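Local atomic coordinates of 7,8-dihydro-6-hydroxymethylpterin pyrophosphokinase-dihydropteroate synthase (Plasmodium falciparum, PDB entry 6JWS), a protein that probably catalyses two successive steps of folate biosynthesis, ATP-dependent pyrophosphorylation of a hydroxymethyldihydropterin and its condensation with 4-aminobenzoate to dihydropteroate. Residues S358-K361 / E362-I366. The protein carries 1 engineered substitution. Sequence-based numbering, arbitrary orientation.
Sequences SRMK and EQYNI
Met360 O accepts two backbone hydrogen bonds, from Tyr364 N at 3.2 Å and from Ile366 N at 3.0 Å, at the C-terminus of helix 349-364, which is closed by a left-handed residue, Asn365. The donors lie over opposite faces of the carbonyl plane, neither on a lone pair. The Tyr364 bond is the last regular i to i-4 link made by a residue still in the helix; the Ile366 bond reaches six positions back along the chain (i to i-6) and is nearly straight, with an N-H...O angle of 173°. The reason for this long reach lies at Asn365, whose positive phi folds the chain back. Its own N gives Lys361 O a weak bond. Just before Met360 the acceptors make ordinary alpha-helical i to i-4 bonds, Glu362 N to Ser358 O being 2.8 Å and Gln363 N to Arg359 O 2.9 Å. Exposed residues predominate in this surface turn, which leads from the helix toward strand 372-377 of the antiparallel kinase-domain sheet.

Among the side chains, Met360 carries the contact. Its CG stands opposite the carbonyl carbon (chi1 -74°), and bends at chi2 and chi3 bring the thioether to where its methyl meets both Tyr364 and Ile366. The sulfur makes a Met-aromatic contact, SD lying 5.2 Å from the Tyr364 ring centroid and 46° off the ring normal, an oblique approach. Met360 CE also touches Tyr364 CB. Ile366 runs alongside Met360, pointing the same way, and Met360 CE presses tightly on the branch point CB of Ile366 (3.4 Å) and on its CG2 branch (3.5 Å).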
ATOM      1  N   SER B 358      16.403  -1.386 -22.535  1.00 21.16           N
ATOM      2  CA  SER B 358      17.439  -0.801 -21.704  1.00 24.79           C
ATOM      3  C   SER B 358      18.158   0.338 -22.435  1.00 25.70           C
ATOM      4  O   SER B 358      18.539   1.327 -21.816  1.00 26.08           O
ATOM      5  CB  SER B 358      18.360  -1.840 -21.132  1.00 24.53           C
ATOM      6  OG  SER B 358      19.140  -2.414 -22.147  1.00 31.92           O
ATOM      7  N   ARG B 359      18.246   0.255 -23.764  1.00 25.99           N
ATOM      8  CA  ARG B 359      18.798   1.361 -24.526  1.00 28.06           C
ATOM      9  C   ARG B 359      17.853   2.564 -24.546  1.00 28.34           C
ATOM     10  O   ARG B 359      18.327   3.692 -24.542  1.00 29.44           O
ATOM     11  CB  ARG B 359      19.255   0.900 -25.911  1.00 29.88           C
ATOM     12  CG  ARG B 359      20.720   0.500 -25.928  1.00 33.77           C
ATOM     13  CD  ARG B 359      21.028  -0.808 -26.606  1.00 37.02           C
ATOM     14  NE  ARG B 359      20.534  -0.843 -27.967  1.00 42.89           N
ATOM     15  CZ  ARG B 359      21.038  -1.615 -28.931  1.00 50.32           C
ATOM     16  NH1 ARG B 359      22.074  -2.404 -28.684  1.00 52.22           N
ATOM     17  NH2 ARG B 359      20.503  -1.594 -30.140  1.00 48.47           N
ATOM     18  N   MET B 360      16.529   2.353 -24.579  1.00 25.86           N
ATOM     19  CA  MET B 360      15.646   3.511 -24.489  1.00 27.40           C
ATOM     20  C   MET B 360      15.844   4.209 -23.140  1.00 26.87           C
ATOM     21  O   MET B 360      15.818   5.436 -23.065  1.00 24.77           O
ATOM     22  CB  MET B 360      14.163   3.168 -24.682  1.00 26.54           C
ATOM     23  CG  MET B 360      13.790   2.852 -26.120  1.00 29.28           C
ATOM     24  SD  MET B 360      13.621   4.287 -27.245  1.00 32.88           S
ATOM     25  CE  MET B 360      13.176   5.574 -26.091  1.00 30.92           C
ATOM     26  N   LYS B 361      16.064   3.417 -22.087  1.00 27.19           N
ATOM     27  CA  LYS B 361      16.356   3.949 -20.768  1.00 32.24           C
ATOM     28  C   LYS B 361      17.674   4.730 -20.778  1.00 33.75           C
ATOM     29  O   LYS B 361      17.680   5.904 -20.427  1.00 33.69           O
ATOM     30  CB  LYS B 361      16.365   2.833 -19.718  1.00 33.00           C
ATOM     31  CG  LYS B 361      16.451   3.301 -18.273  1.00 34.99           C
ATOM     32  CD  LYS B 361      15.435   4.374 -17.946  1.00 41.03           C
ATOM     33  CE  LYS B 361      15.307   4.640 -16.459  1.00 47.10           C
ATOM     34  NZ  LYS B 361      14.435   5.807 -16.193  1.00 44.77           N
ATOM     35  N   GLU B 362      18.770   4.073 -21.175  1.00 33.96           N
ATOM     36  CA  GLU B 362      20.121   4.593 -21.035  1.00 37.69           C
ATOM     37  C   GLU B 362      20.351   5.786 -21.959  1.00 35.30           C
ATOM     38  O   GLU B 362      20.981   6.757 -21.555  1.00 35.76           O
ATOM     39  CB  GLU B 362      21.162   3.512 -21.342  1.00 43.25           C
ATOM     40  CG  GLU B 362      21.239   2.416 -20.293  1.00 55.47           C
ATOM     41  CD  GLU B 362      21.735   1.053 -20.762  1.00 65.17           C
ATOM     42  OE1 GLU B 362      21.888   0.850 -21.998  1.00 65.77           O
ATOM     43  OE2 GLU B 362      21.958   0.179 -19.885  1.00 71.96           O
ATOM     44  N   GLN B 363      19.824   5.713 -23.186  1.00 33.62           N
ATOM     45  CA  GLN B 363      20.196   6.641 -24.242  1.00 32.19           C
ATOM     46  C   GLN B 363      19.219   7.811 -24.336  1.00 34.11           C
ATOM     47  O   GLN B 363      19.627   8.929 -24.634  1.00 36.34           O
ATOM     48  CB  GLN B 363      20.389   5.907 -25.573  1.00 29.53           C
ATOM     49  CG  GLN B 363      21.591   4.967 -25.563  1.00 28.01           C
ATOM     50  CD  GLN B 363      22.003   4.452 -26.924  1.00 29.30           C
ATOM     51  OE1 GLN B 363      22.689   3.436 -27.039  1.00 31.39           O
ATOM     52  NE2 GLN B 363      21.587   5.140 -27.975  1.00 25.67           N
ATOM     53  N   TYR B 364      17.928   7.567 -24.098  1.00 35.96           N
ATOM     54  CA  TYR B 364      16.948   8.619 -24.321  1.00 35.42           C
ATOM     55  C   TYR B 364      16.199   8.948 -23.038  1.00 35.53           C
ATOM     56  O   TYR B 364      15.337   9.816 -23.049  1.00 36.87           O
ATOM     57  CB  TYR B 364      15.941   8.227 -25.399  1.00 36.19           C
ATOM     58  CG  TYR B 364      16.488   8.165 -26.801  1.00 42.01           C
ATOM     59  CD1 TYR B 364      16.534   9.296 -27.607  1.00 42.80           C
ATOM     60  CD2 TYR B 364      16.925   6.965 -27.342  1.00 43.04           C
ATOM     61  CE1 TYR B 364      17.013   9.235 -28.908  1.00 43.92           C
ATOM     62  CE2 TYR B 364      17.420   6.888 -28.636  1.00 44.10           C
ATOM     63  CZ  TYR B 364      17.458   8.028 -29.423  1.00 44.59           C
ATOM     64  OH  TYR B 364      17.929   7.953 -30.700  1.00 42.07           O
ATOM     65  N   ASN B 365      16.525   8.246 -21.947  1.00 35.74           N
ATOM     66  CA  ASN B 365      15.845   8.429 -20.674  1.00 37.85           C
ATOM     67  C   ASN B 365      14.331   8.222 -20.811  1.00 36.04           C
ATOM     68  O   ASN B 365      13.538   8.978 -20.249  1.00 37.66           O
ATOM     69  CB  ASN B 365      16.204   9.773 -20.035  1.00 40.94           C
ATOM     70  CG  ASN B 365      15.797   9.843 -18.576  1.00 47.26           C
ATOM     71  OD1 ASN B 365      16.155   8.980 -17.773  1.00 49.08           O
ATOM     72  ND2 ASN B 365      15.039  10.868 -18.224  1.00 49.44           N
ATOM     73  N   ILE B 366      13.930   7.186 -21.555  1.00 32.75           N
ATOM     74  CA  ILE B 366      12.518   6.876 -21.730  1.00 32.74           C
ATOM     75  C   ILE B 366      12.231   5.510 -21.107  1.00 30.00           C
ATOM     76  O   ILE B 366      13.035   4.594 -21.246  1.00 27.04           O
ATOM     77  CB  ILE B 366      12.135   6.967 -23.222  1.00 33.49           C
ATOM     78  CG1 ILE B 366      12.022   8.427 -23.663  1.00 36.21           C
ATOM     79  CG2 ILE B 366      10.869   6.181 -23.548  1.00 33.52           C
ATOM     80  CD1 ILE B 366      11.727   8.606 -25.136  1.00 39.18           C
TER